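Local coordinates for hypothetical protein PSPTO5229 (Pseudomonas syringae pv. tomato str. DC3000, PDB 2EVE), which is of unknown function but carries an EVE domain of the PUA clan, a fold consistent with binding modified bases or other nucleic-acid ligands, at residues M6-P10 and D11-I15; T40-E43 and G44-F47; K86-T89 and E90-P93. One frame throughout, in Å; residues are numbered along the deposited sequence.

Contact 1. Residues M6-P10 and D11-I15; sequences MKSEP and DEFSI. With 144 (tris-hydroxymethyl-methyl-ammonium), chain D.
S8 reaches across to F13 through its hydroxyl. Its CB lies 3.5 Å from F13 O, and chi1 of -177°, which turns OG away from the S8 backbone N, carries the oxygen on to donate a hydrogen bond of 2.7 Å from S8 OG to F13 O. The bond meets a lone pair in the carbonyl plane, and OG also rests 3.5 Å from F13 CB, near the plane of the phenyl ring at its edge. Between them the chain leaves strand 3-8 through a type I beta turn, E9 to E12, extended by an alpha-turn to F13, on its way to helix 15-21, whose N-cap is S14. E9 O is the hub: F13 N donates to it at 2.8 Å, nearly straight at 174°, while E12 N comes from above the carbonyl plane at 2.9 Å. A water accepts from E9 N and donates to E12 OE1, which lies 4.3 Å from E9 OE2, like charges that may disfavour each other slightly; E12 OE2 is held by Y82. Farther back, extended K7 lies against the bound tris-hydroxymethyl-methyl-ammonium, with K7 CD 3.4 Å from its O4, in a pocket completed by Y50, S52, S53 and L111.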
loop_
_atom_site.group_PDB
_atom_site.type_symbol
_atom_site.label_atom_id
_atom_site.label_comp_id
_atom_site.label_asym_id
_atom_site.label_seq_id
_atom_site.Cartn_x
_atom_site.Cartn_y
_atom_site.Cartn_z
HETATM N N MSE A 6 -0.370 2.347 -0.675
HETATM C CA MSE A 6 0.478 1.164 -0.591
HETATM C C MSE A 6 0.404 0.375 -1.894
HETATM O O MSE A 6 -0.661 0.268 -2.499
HETATM C CB MSE A 6 0.061 0.288 0.590
HETATM C CG MSE A 6 0.146 1.001 1.938
HETATM SE SE MSE A 6 0.241 -0.228 3.434
HETATM C CE MSE A 6 -1.592 -0.780 3.374
ATOM N N LYS A 7 1.542 -0.184 -2.302
ATOM C CA LYS A 7 1.653 -0.933 -3.553
ATOM C C LYS A 7 1.555 -2.449 -3.433
ATOM O O LYS A 7 2.009 -3.038 -2.454
ATOM C CB LYS A 7 2.983 -0.602 -4.236
ATOM C CG LYS A 7 3.199 0.866 -4.528
ATOM C CD LYS A 7 4.525 1.079 -5.248
ATOM C CE LYS A 7 4.774 2.550 -5.523
ATOM N NZ LYS A 7 6.071 2.778 -6.215
ATOM N N SER A 8 0.974 -3.071 -4.458
ATOM C CA SER A 8 0.830 -4.520 -4.513
ATOM C C SER A 8 0.640 -5.001 -5.947
ATOM O O SER A 8 -0.104 -4.395 -6.716
ATOM C CB SER A 8 -0.369 -4.977 -3.679
ATOM O OG SER A 8 -0.474 -6.398 -3.686
ATOM N N GLU A 9 1.323 -6.084 -6.304
ATOM C CA GLU A 9 1.179 -6.658 -7.637
ATOM C C GLU A 9 -0.160 -7.388 -7.606
ATOM O O GLU A 9 -0.369 -8.271 -6.776
ATOM C CB GLU A 9 2.306 -7.647 -7.923
ATOM C CG GLU A 9 3.679 -7.019 -8.001
ATOM C CD GLU A 9 4.752 -8.016 -8.391
ATOM O OE1 GLU A 9 5.932 -7.616 -8.460
ATOM O OE2 GLU A 9 4.415 -9.195 -8.630
ATOM N N PRO A 10 -1.079 -7.033 -8.515
ATOM C CA PRO A 10 -2.403 -7.661 -8.564
ATOM C C PRO A 10 -2.436 -9.181 -8.703
ATOM O O PRO A 10 -3.339 -9.827 -8.173
ATOM C CB PRO A 10 -3.079 -6.946 -9.730
ATOM C CG PRO A 10 -1.928 -6.625 -10.632
ATOM C CD PRO A 10 -0.897 -6.117 -9.654
ATOM N N ASP A 11 -1.472 -9.760 -9.412
ATOM C CA ASP A 11 -1.459 -11.213 -9.559
ATOM C C ASP A 11 -1.153 -11.874 -8.223
ATOM O O ASP A 11 -1.444 -13.053 -8.024
ATOM C CB ASP A 11 -0.426 -11.664 -10.593
ATOM C CG ASP A 11 -0.883 -11.428 -12.014
ATOM O OD1 ASP A 11 -2.095 -11.577 -12.284
ATOM O OD2 ASP A 11 -0.029 -11.111 -12.868
ATOM N N GLU A 12 -0.555 -11.110 -7.314
ATOM C CA GLU A 12 -0.219 -11.617 -5.991
ATOM C C GLU A 12 -1.334 -11.263 -5.012
ATOM O O GLU A 12 -1.797 -12.109 -4.250
ATOM C CB GLU A 12 1.105 -11.018 -5.511
ATOM C CG GLU A 12 1.590 -11.593 -4.188
ATOM C CD GLU A 12 2.950 -11.058 -3.774
ATOM O OE1 GLU A 12 3.630 -10.438 -4.619
ATOM O OE2 GLU A 12 3.338 -11.267 -2.606
ATOM N N PHE A 13 -1.757 -10.004 -5.035
ATOM C CA PHE A 13 -2.834 -9.542 -4.165
ATOM C C PHE A 13 -3.425 -8.289 -4.797
ATOM O O PHE A 13 -2.759 -7.260 -4.901
ATOM C CB PHE A 13 -2.294 -9.248 -2.761
ATOM C CG PHE A 13 -3.355 -8.877 -1.763
ATOM C CD1 PHE A 13 -4.433 -9.724 -1.518
ATOM C CD2 PHE A 13 -3.268 -7.680 -1.058
ATOM C CE1 PHE A 13 -5.411 -9.384 -0.580
ATOM C CE2 PHE A 13 -4.237 -7.331 -0.121
ATOM C CZ PHE A 13 -5.311 -8.184 0.119
ATOM N N SER A 14 -4.676 -8.395 -5.234
ATOM C CA SER A 14 -5.366 -7.297 -5.901
ATOM C C SER A 14 -6.473 -6.698 -5.049
ATOM O O SER A 14 -6.840 -7.243 -4.007
ATOM C CB SER A 14 -5.989 -7.799 -7.201
ATOM O OG SER A 14 -7.088 -8.647 -6.911
ATOM N N ILE A 15 -7.022 -5.577 -5.508
ATOM C CA ILE A 15 -8.106 -4.938 -4.782
ATOM C C ILE A 15 -9.320 -5.873 -4.801
ATOM O O ILE A 15 -10.144 -5.843 -3.887
ATOM C CB ILE A 15 -8.475 -3.563 -5.401
ATOM C CG1 ILE A 15 -9.591 -2.901 -4.590
ATOM C CG2 ILE A 15 -8.882 -3.732 -6.855
ATOM C CD1 ILE A 15 -9.187 -2.508 -3.183
HETATM C C1 144 D . 5.667 -0.857 -10.502
HETATM N N 144 D . 6.232 0.295 -9.812
HETATM C C2 144 D . 5.624 1.540 -10.390
HETATM O O2 144 D . 4.426 1.813 -11.142
HETATM C C3 144 D . 7.741 0.168 -9.982
HETATM O O3 144 D . 8.507 1.208 -9.338
HETATM C C4 144 D . 5.779 0.167 -8.411
HETATM O O4 144 D . 6.139 -0.980 -7.359
HETATM O O HOH W 1 3.754 -7.191 -4.748
#

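Contact 2. Residues T40-E43 and G44-F47; sequences TMAE and GDEF
A type II beta turn from A42 to D45, braced by the aspartate at its own last position, joins the end of helix 32-40 to strand 46-51. The turn bond runs from D45 N to A42 O at 3.0 Å, the donor standing 35° out of the carbonyl plane. G44 occupies the third position with a positive phi of 100°, the backbone shape that defines this turn type there and one that glycine adopts with ease. A second bond runs in the reverse sense: A42 N donates to D45 OD2 at 2.8 Å, nearly straight at the hydrogen but arriving from well above the carboxylate plane. With chi1 near -76°, CG of D45 sits beside its own backbone N and opposite its carbonyl carbon, which folds the carboxylate back under the turn. A42 is thus gripped at both its N-H and its C=O by one residue. Two waters extend the arrangement. One donates to T40 O and to D45 OD2, the latter at 2.9 Å; the other links E43 O to D45 OD1, which it meets at 2.7 Å. W4 NE1 also donates to OD2 and A2 N to OD1, so this buried carboxylate is surrounded by donors, which would be expected to keep it ionised. On the apolar side, the selenomethionine M41 bends at chi3 and brings CE to 4.1 Å from F47 CB, the two side chains crossing at about a right angle. Beyond them, F47 makes an edge-to-face contact with W26 of strand 23-26, and both M41 and F47 pack on I65 of strand 58-71, while L97 and I99 of strand 95-110 receive M41 and F47 respectively.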
loop_
_atom_site.group_PDB
_atom_site.type_symbol
_atom_site.label_atom_id
_atom_site.label_comp_id
_atom_site.label_asym_id
_atom_site.label_seq_id
_atom_site.Cartn_x
_atom_site.Cartn_y
_atom_site.Cartn_z
ATOM N N THR A 40 3.501 3.907 11.434
ATOM C CA THR A 40 2.798 5.074 11.956
ATOM C C THR A 40 1.324 5.110 11.559
ATOM O O THR A 40 0.580 5.999 11.986
ATOM C CB THR A 40 3.468 6.412 11.533
ATOM O OG1 THR A 40 3.404 6.582 10.108
ATOM C CG2 THR A 40 4.922 6.440 11.991
HETATM N N MSE A 41 0.894 4.147 10.747
HETATM C CA MSE A 41 -0.505 4.081 10.339
HETATM C C MSE A 41 -1.348 3.733 11.559
HETATM O O MSE A 41 -0.917 2.971 12.424
HETATM C CB MSE A 41 -0.689 3.028 9.245
HETATM C CG MSE A 41 0.016 3.388 7.954
HETATM SE SE MSE A 41 -0.112 1.999 6.627
HETATM C CE MSE A 41 -1.569 2.695 5.570
ATOM N N ALA A 42 -2.546 4.300 11.630
ATOM C CA ALA A 42 -3.439 4.057 12.759
ATOM C C ALA A 42 -4.744 3.424 12.306
ATOM O O ALA A 42 -5.114 3.514 11.135
ATOM C CB ALA A 42 -3.728 5.364 13.476
ATOM N N GLU A 43 -5.441 2.783 13.240
ATOM C CA GLU A 43 -6.717 2.147 12.934
ATOM C C GLU A 43 -7.671 3.208 12.390
ATOM O O GLU A 43 -7.813 4.285 12.974
ATOM C CB GLU A 43 -7.317 1.527 14.198
ATOM C CG GLU A 43 -6.445 0.472 14.851
ATOM C CD GLU A 43 -6.969 0.051 16.208
ATOM O OE1 GLU A 43 -8.131 -0.405 16.283
ATOM O OE2 GLU A 43 -6.218 0.179 17.201
ATOM N N GLY A 44 -8.320 2.905 11.273
ATOM C CA GLY A 44 -9.244 3.859 10.689
ATOM C C GLY A 44 -8.648 4.639 9.537
ATOM O O GLY A 44 -9.381 5.177 8.704
ATOM N N ASP A 45 -7.320 4.726 9.489
ATOM C CA ASP A 45 -6.662 5.431 8.394
ATOM C C ASP A 45 -7.053 4.725 7.104
ATOM O O ASP A 45 -7.323 3.523 7.103
ATOM C CB ASP A 45 -5.138 5.382 8.534
ATOM C CG ASP A 45 -4.605 6.328 9.597
ATOM O OD1 ASP A 45 -5.399 7.080 10.205
ATOM O OD2 ASP A 45 -3.380 6.314 9.822
ATOM N N GLU A 46 -7.094 5.468 6.007
ATOM C CA GLU A 46 -7.441 4.881 4.720
ATOM C C GLU A 46 -6.249 4.975 3.787
ATOM O O GLU A 46 -5.377 5.824 3.972
ATOM C CB GLU A 46 -8.643 5.605 4.114
ATOM C CG GLU A 46 -9.936 5.351 4.865
ATOM C CD GLU A 46 -11.069 6.235 4.386
ATOM O OE1 GLU A 46 -10.976 7.468 4.562
ATOM O OE2 GLU A 46 -12.052 5.696 3.840
ATOM N N PHE A 47 -6.204 4.102 2.788
ATOM C CA PHE A 47 -5.097 4.122 1.841
ATOM C C PHE A 47 -5.533 3.743 0.444
ATOM O O PHE A 47 -6.494 2.992 0.259
ATOM C CB PHE A 47 -3.988 3.160 2.293
ATOM C CG PHE A 47 -4.353 1.701 2.176
ATOM C CD1 PHE A 47 -4.066 0.980 1.019
ATOM C CD2 PHE A 47 -4.981 1.045 3.230
ATOM C CE1 PHE A 47 -4.402 -0.374 0.916
ATOM C CE2 PHE A 47 -5.323 -0.305 3.136
ATOM C CZ PHE A 47 -5.031 -1.013 1.983
HETATM O O HOH W 2 -1.535 7.710 11.522
HETATM O O HOH W 3 -7.489 6.920 11.873
#

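Contact 3. Residues K86-T89 and E90-P93; sequences KATT and EKNP
The flat carboxamide of N92 has the methyl of A87 over one face, CB standing 4.1 Å above OD1, and the peptide group that begins at the K91 carbonyl is approached on both its faces: T88 N comes to K91 O from one side, a water that also donates to K86 O from the other. The setting is a hairpin-like reversal in the long loop between strands 58-71 and 95-110, with a type I beta turn from T88 to K91 at its tip and T89 and E90 at the two middle positions. The bond from T88 N to K91 O, 2.9 Å and nearly straight at 171°, is the one of the set with good angles at the hydrogen, although the donor sits 55° out of the carbonyl plane. In return K91 N has two weak acceptors, T88 O at 3.0 Å and T88 OG1 at 2.8 Å, both at strongly bent angles. The hydroxyl owes its place to chi1 of 68°, which sets OG1 between the T88 backbone N and carbonyl carbon and points it into the turn, where it also presses against K91 CB at 3.2 Å. T88 offers K91 three groups, N, O and OG1. A87 CA also lies 3.6 Å from K91 O, a CA-H...O contact to the oxygen that accepts from T88 N. The N92 amide is anchored elsewhere, OD1 accepting from W94 N and ND2 donating to D72 O, while A87 and N92 both lean on A75. Where the arms open out, the P93 ring meets the A87 methyl, CD to CB at 3.7 Å.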
loop_
_atom_site.group_PDB
_atom_site.type_symbol
_atom_site.label_atom_id
_atom_site.label_comp_id
_atom_site.label_asym_id
_atom_site.label_seq_id
_atom_site.Cartn_x
_atom_site.Cartn_y
_atom_site.Cartn_z
ATOM N N LYS A 86 17.892 -13.195 8.349
ATOM C CA LYS A 86 18.504 -12.418 9.417
ATOM C C LYS A 86 17.522 -12.109 10.543
ATOM O O LYS A 86 17.922 -11.686 11.628
ATOM C CB LYS A 86 19.080 -11.112 8.865
ATOM C CG LYS A 86 20.297 -11.294 7.967
ATOM C CD LYS A 86 20.863 -9.949 7.536
ATOM C CE LYS A 86 22.110 -10.113 6.678
ATOM N NZ LYS A 86 23.203 -10.816 7.409
ATOM N N ALA A 87 16.235 -12.327 10.291
ATOM C CA ALA A 87 15.214 -12.057 11.299
ATOM C C ALA A 87 15.011 -13.232 12.247
ATOM O O ALA A 87 15.166 -14.391 11.861
ATOM C CB ALA A 87 13.893 -11.708 10.620
ATOM N N THR A 88 14.670 -12.920 13.493
ATOM C CA THR A 88 14.411 -13.939 14.505
ATOM C C THR A 88 13.124 -13.566 15.230
ATOM O O THR A 88 12.655 -12.430 15.135
ATOM C CB THR A 88 15.558 -14.034 15.541
ATOM O OG1 THR A 88 15.589 -12.845 16.340
ATOM C CG2 THR A 88 16.896 -14.205 14.839
ATOM N N THR A 89 12.552 -14.525 15.947
ATOM C CA THR A 89 11.315 -14.288 16.681
ATOM C C THR A 89 11.477 -13.153 17.689
ATOM O O THR A 89 10.543 -12.386 17.926
ATOM C CB THR A 89 10.865 -15.556 17.433
ATOM O OG1 THR A 89 11.884 -15.948 18.363
ATOM C CG2 THR A 89 10.617 -16.696 16.453
ATOM N N GLU A 90 12.668 -13.046 18.271
ATOM C CA GLU A 90 12.955 -12.011 19.258
ATOM C C GLU A 90 13.492 -10.736 18.615
ATOM O O GLU A 90 13.517 -9.676 19.240
ATOM C CB GLU A 90 13.967 -12.532 20.285
ATOM C CG GLU A 90 13.472 -13.717 21.109
ATOM C CD GLU A 90 14.525 -14.249 22.067
ATOM O OE1 GLU A 90 15.021 -13.466 22.906
ATOM O OE2 GLU A 90 14.855 -15.452 21.983
ATOM N N LYS A 91 13.924 -10.845 17.364
ATOM C CA LYS A 91 14.459 -9.698 16.642
ATOM C C LYS A 91 13.991 -9.703 15.195
ATOM O O LYS A 91 14.694 -10.180 14.303
ATOM C CB LYS A 91 15.987 -9.710 16.687
ATOM C CG LYS A 91 16.632 -8.528 15.986
ATOM C CD LYS A 91 16.210 -7.217 16.625
ATOM C CE LYS A 91 16.879 -6.035 15.945
ATOM N NZ LYS A 91 18.366 -6.128 16.023
ATOM N N ASN A 92 12.797 -9.165 14.974
ATOM C CA ASN A 92 12.214 -9.097 13.641
ATOM C C ASN A 92 12.211 -7.633 13.205
ATOM O O ASN A 92 11.512 -6.808 13.787
ATOM C CB ASN A 92 10.785 -9.627 13.673
ATOM C CG ASN A 92 10.217 -9.851 12.291
ATOM O OD1 ASN A 92 10.655 -9.237 11.317
ATOM N ND2 ASN A 92 9.221 -10.726 12.198
ATOM N N PRO A 93 12.990 -7.298 12.170
ATOM C CA PRO A 93 13.055 -5.912 11.691
ATOM C C PRO A 93 11.856 -5.447 10.871
ATOM O O PRO A 93 11.748 -4.262 10.556
ATOM C CB PRO A 93 14.338 -5.896 10.853
ATOM C CG PRO A 93 15.126 -7.091 11.366
ATOM C CD PRO A 93 14.044 -8.110 11.545
HETATM O O HOH W 4 17.776 -9.890 13.549
#

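All three contacts are chain reversals closed by backbone hydrogen bonds, but their settings differ. Contacts 1 and 2 serve neighbouring strands of one sheet, 3-8 and 46-51, at opposite sides of the chain's centre, and they meet in the interior: M6 SE lies 3.9 Å from M41 SE, and M6 CE 3.7 Å from F47 CZ. Contact 2 is partly buried and combines an aspartate ringed by donors with apolar packing. Contact 1, at the surface beside the ligand pocket, relies on a carbonyl hub and a serine hydroxyl. Contact 3 is superficial and peripheral, its centre about 25 Å from that of contact 2, and pairs one good backbone bond with two weak ones, one to a threonine hydroxyl.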